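Local coordinates for protein CymD (Pseudomonas putida, PDB 6Z34) that probably carries monoaromatic hydrocarbons across the bacterial outer membrane as a FadL-family channel, by lateral diffusion, at residues R75-L87 / L96-T108. Residues are numbered along the deposited sequence; the frame is centred on the assembly and turned at random.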
loop_
_atom_site.group_PDB
_atom_site.type_symbol
_atom_site.label_atom_id
_atom_site.label_comp_id
_atom_site.label_asym_id
_atom_site.label_seq_id
_atom_site.Cartn_x
_atom_site.Cartn_y
_atom_site.Cartn_z
ATOM N N ARG A 75 -1.026 7.154 16.784
ATOM C CA ARG A 75 -1.781 5.945 16.476
ATOM C C ARG A 75 -3.288 6.190 16.572
ATOM O O ARG A 75 -3.896 5.986 17.623
ATOM C CB ARG A 75 -1.365 4.811 17.413
ATOM C CG ARG A 75 -1.997 3.475 17.081
ATOM C CD ARG A 75 -1.567 2.995 15.714
ATOM N NE ARG A 75 -2.408 1.901 15.246
ATOM C CZ ARG A 75 -3.598 2.060 14.677
ATOM N NH1 ARG A 75 -4.105 3.273 14.491
ATOM N NH2 ARG A 75 -4.279 0.997 14.294
ATOM N N ASN A 76 -3.882 6.629 15.465
ATOM C CA ASN A 76 -5.301 6.959 15.406
ATOM C C ASN A 76 -6.082 5.766 14.867
ATOM O O ASN A 76 -5.789 5.265 13.776
ATOM C CB ASN A 76 -5.536 8.195 14.529
ATOM C CG ASN A 76 -6.956 8.740 14.638
ATOM O OD1 ASN A 76 -7.635 8.545 15.647
ATOM N ND2 ASN A 76 -7.403 9.439 13.596
ATOM N N ASN A 77 -7.068 5.307 15.641
ATOM C CA ASN A 77 -7.967 4.269 15.153
ATOM C C ASN A 77 -8.930 4.801 14.104
ATOM O O ASN A 77 -9.451 4.015 13.303
ATOM C CB ASN A 77 -8.753 3.660 16.316
ATOM C CG ASN A 77 -9.225 4.696 17.318
ATOM O OD1 ASN A 77 -9.414 5.866 16.984
ATOM N ND2 ASN A 77 -9.422 4.265 18.558
ATOM N N GLY A 78 -9.144 6.119 14.080
ATOM C CA GLY A 78 -10.199 6.754 13.325
ATOM C C GLY A 78 -10.238 6.385 11.861
ATOM O O GLY A 78 -9.268 5.876 11.291
ATOM N N PRO A 79 -11.381 6.645 11.224
ATOM C CA PRO A 79 -11.563 6.250 9.822
ATOM C C PRO A 79 -10.517 6.836 8.890
ATOM O O PRO A 79 -10.475 8.051 8.678
ATOM C CB PRO A 79 -12.961 6.787 9.489
ATOM C CG PRO A 79 -13.656 6.859 10.793
ATOM C CD PRO A 79 -12.596 7.257 11.785
ATOM N N TYR A 80 -9.659 5.983 8.339
ATOM C CA TYR A 80 -8.816 6.365 7.219
ATOM C C TYR A 80 -9.575 6.107 5.924
ATOM O O TYR A 80 -10.243 5.080 5.773
ATOM C CB TYR A 80 -7.502 5.589 7.240
ATOM C CG TYR A 80 -6.690 5.867 8.487
ATOM C CD1 TYR A 80 -5.984 7.053 8.624
ATOM C CD2 TYR A 80 -6.651 4.957 9.535
ATOM C CE1 TYR A 80 -5.251 7.318 9.757
ATOM C CE2 TYR A 80 -5.915 5.217 10.682
ATOM C CZ TYR A 80 -5.220 6.400 10.781
ATOM O OH TYR A 80 -4.484 6.680 11.908
ATOM N N VAL A 81 -9.493 7.060 5.005
ATOM C CA VAL A 81 -10.212 7.015 3.745
ATOM C C VAL A 81 -9.184 7.052 2.630
ATOM O O VAL A 81 -8.369 7.980 2.564
ATOM C CB VAL A 81 -11.212 8.175 3.611
ATOM C CG1 VAL A 81 -11.940 8.070 2.322
ATOM C CG2 VAL A 81 -12.218 8.121 4.732
ATOM N N ALA A 82 -9.225 6.045 1.756
ATOM C CA ALA A 82 -8.331 5.958 0.605
ATOM C C ALA A 82 -9.148 5.934 -0.681
ATOM O O ALA A 82 -9.751 4.899 -1.010
ATOM C CB ALA A 82 -7.468 4.702 0.704
ATOM N N PRO A 83 -9.213 7.037 -1.428
ATOM C CA PRO A 83 -9.977 7.048 -2.686
ATOM C C PRO A 83 -9.225 6.392 -3.834
ATOM O O PRO A 83 -7.992 6.313 -3.853
ATOM C CB PRO A 83 -10.179 8.539 -2.974
ATOM C CG PRO A 83 -9.121 9.254 -2.153
ATOM C CD PRO A 83 -8.841 8.390 -0.970
ATOM N N GLU A 84 -10.008 5.928 -4.814
ATOM C CA GLU A 84 -9.480 5.347 -6.039
ATOM C C GLU A 84 -10.283 5.856 -7.224
ATOM O O GLU A 84 -11.514 5.797 -7.214
ATOM C CB GLU A 84 -9.516 3.811 -6.023
ATOM C CG GLU A 84 -9.094 3.159 -4.720
ATOM C CD GLU A 84 -9.146 1.641 -4.785
ATOM O OE1 GLU A 84 -8.099 1.000 -4.555
ATOM O OE2 GLU A 84 -10.230 1.092 -5.071
ATOM N N LEU A 85 -9.568 6.314 -8.248
ATOM C CA LEU A 85 -10.115 6.840 -9.490
ATOM C C LEU A 85 -9.578 6.019 -10.648
ATOM O O LEU A 85 -8.375 5.755 -10.699
ATOM C CB LEU A 85 -9.695 8.306 -9.701
ATOM C CG LEU A 85 -9.957 9.212 -8.510
ATOM C CD1 LEU A 85 -9.518 10.631 -8.796
ATOM C CD2 LEU A 85 -11.434 9.150 -8.240
ATOM N N SER A 86 -10.441 5.674 -11.616
ATOM C CA SER A 86 -9.945 4.977 -12.799
ATOM C C SER A 86 -10.715 5.346 -14.054
ATOM O O SER A 86 -11.935 5.539 -14.035
ATOM C CB SER A 86 -9.968 3.439 -12.628
ATOM O OG SER A 86 -11.188 2.978 -12.073
ATOM N N LEU A 87 -9.966 5.403 -15.150
ATOM C CA LEU A 87 -10.478 5.586 -16.498
ATOM C C LEU A 87 -9.813 4.522 -17.360
ATOM O O LEU A 87 -8.586 4.516 -17.496
ATOM C CB LEU A 87 -10.159 6.990 -17.034
ATOM C CG LEU A 87 -10.679 7.183 -18.465
ATOM C CD1 LEU A 87 -12.153 6.845 -18.461
ATOM C CD2 LEU A 87 -10.438 8.603 -19.014
ATOM N N LEU A 96 -6.356 0.515 -22.464
ATOM C CA LEU A 96 -5.564 1.650 -22.008
ATOM C C LEU A 96 -6.195 2.180 -20.739
ATOM O O LEU A 96 -7.422 2.310 -20.654
ATOM C CB LEU A 96 -5.508 2.780 -23.019
ATOM C CG LEU A 96 -5.027 2.385 -24.413
ATOM C CD1 LEU A 96 -5.309 3.538 -25.387
ATOM C CD2 LEU A 96 -3.561 2.026 -24.388
ATOM N N GLY A 97 -5.364 2.485 -19.758
ATOM C CA GLY A 97 -5.867 2.869 -18.457
ATOM C C GLY A 97 -4.992 3.912 -17.810
ATOM O O GLY A 97 -3.783 3.989 -18.052
ATOM N N VAL A 98 -5.623 4.707 -16.963
ATOM C CA VAL A 98 -4.920 5.580 -16.040
ATOM C C VAL A 98 -5.783 5.669 -14.792
ATOM O O VAL A 98 -6.999 5.468 -14.846
ATOM C CB VAL A 98 -4.647 6.970 -16.670
ATOM C CG1 VAL A 98 -5.946 7.658 -16.979
ATOM C CG2 VAL A 98 -3.774 7.844 -15.732
ATOM N N GLY A 99 -5.160 5.966 -13.661
ATOM C CA GLY A 99 -5.936 6.152 -12.454
ATOM C C GLY A 99 -5.123 6.777 -11.340
ATOM O O GLY A 99 -3.973 7.185 -11.525
ATOM N N ALA A 100 -5.754 6.868 -10.180
ATOM C CA ALA A 100 -5.100 7.384 -8.983
ATOM C C ALA A 100 -5.570 6.525 -7.830
ATOM O O ALA A 100 -6.771 6.499 -7.529
ATOM C CB ALA A 100 -5.423 8.853 -8.740
ATOM N N PHE A 101 -4.623 5.819 -7.212
ATOM C CA PHE A 101 -4.888 4.850 -6.162
ATOM C C PHE A 101 -4.116 5.283 -4.923
ATOM O O PHE A 101 -2.884 5.386 -4.955
ATOM C CB PHE A 101 -4.469 3.443 -6.597
ATOM C CG PHE A 101 -5.266 2.905 -7.738
ATOM C CD1 PHE A 101 -4.961 3.253 -9.045
ATOM C CD2 PHE A 101 -6.334 2.051 -7.510
ATOM C CE1 PHE A 101 -5.716 2.752 -10.106
ATOM C CE2 PHE A 101 -7.087 1.546 -8.579
ATOM C CZ PHE A 101 -6.777 1.911 -9.866
ATOM N N ALA A 102 -4.836 5.526 -3.841
ATOM C CA ALA A 102 -4.271 6.065 -2.622
ATOM C C ALA A 102 -4.317 5.008 -1.538
ATOM O O ALA A 102 -5.225 4.170 -1.501
ATOM C CB ALA A 102 -5.033 7.319 -2.171
ATOM N N SER A 103 -3.313 5.040 -0.668
ATOM C CA SER A 103 -3.316 4.238 0.543
ATOM C C SER A 103 -2.910 5.117 1.713
ATOM O O SER A 103 -2.063 6.005 1.575
ATOM C CB SER A 103 -2.394 3.012 0.424
ATOM O OG SER A 103 -1.030 3.363 0.517
ATOM N N ASP A 104 -3.532 4.854 2.862
ATOM C CA ASP A 104 -3.408 5.642 4.077
ATOM C C ASP A 104 -3.378 4.681 5.255
ATOM O O ASP A 104 -4.121 3.695 5.274
ATOM C CB ASP A 104 -4.595 6.610 4.218
ATOM C CG ASP A 104 -4.256 7.872 4.994
ATOM O OD1 ASP A 104 -3.168 7.944 5.604
ATOM O OD2 ASP A 104 -5.104 8.799 5.001
ATOM N N GLY A 105 -2.530 4.973 6.237
ATOM C CA GLY A 105 -2.459 4.162 7.439
ATOM C C GLY A 105 -1.284 4.593 8.282
ATOM O O GLY A 105 -0.436 5.383 7.855
ATOM N N VAL A 106 -1.241 4.053 9.500
ATOM C CA VAL A 106 -0.265 4.467 10.503
ATOM C C VAL A 106 0.390 3.241 11.127
ATOM O O VAL A 106 -0.266 2.217 11.348
ATOM C CB VAL A 106 -0.913 5.349 11.593
ATOM C CG1 VAL A 106 -1.943 4.560 12.378
ATOM C CG2 VAL A 106 0.144 5.891 12.520
ATOM N N GLY A 107 1.689 3.348 11.409
ATOM C CA GLY A 107 2.428 2.308 12.088
ATOM C C GLY A 107 2.879 2.743 13.478
ATOM O O GLY A 107 2.769 3.904 13.871
ATOM N N THR A 108 3.396 1.768 14.223
ATOM C CA THR A 108 3.949 2.002 15.556
ATOM C C THR A 108 4.972 0.931 15.892
ATOM O O THR A 108 6.159 1.102 15.634
ATOM C CB THR A 108 2.862 2.012 16.641
ATOM O OG1 THR A 108 1.976 3.114 16.418
ATOM C CG2 THR A 108 3.486 2.145 18.024
#
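L85 and A100 trade two backbone hydrogen bonds, L85 N to A100 O and A100 N to L85 O, both 2.9 Å, and the next hydrogen-bonded pair, L87 and V98, does the same. This is the tight end of an antiparallel hairpin in the FadL barrel wall. Between those pairs S86 and G99 sit side by side as a non-hydrogen-bonded pair, CA atoms 4.2 Å apart. On the buried face E84 crosses F101: E84 CG lies anti to its carbonyl carbon (chi1 -42°), and the extended chain beyond brings E84 OE1 to the ring edge, in plane, 3.6 Å from F101 CD2. The carboxylate is turned 79° from the ring, whose rim hydrogens would suit its negative charge. P140 and M31 also pack on F101.

Past the bond from A102 N to P83 O (3.3 Å, 144° at the hydrogen), proline offers no N-H in return. From there side chains span the gap. The Y80 ring meets D104, which is salt-bridged to R133 on the next strand, and Y80 OH touches V106 CG1 at 3.3 Å while donating to N76 O. R75, poorly ordered, reaches the same methyl obliquely through NH1. Paired amides thus secure one end, whereas at the other the two strands meet through side chains, some from a poorly ordered loop.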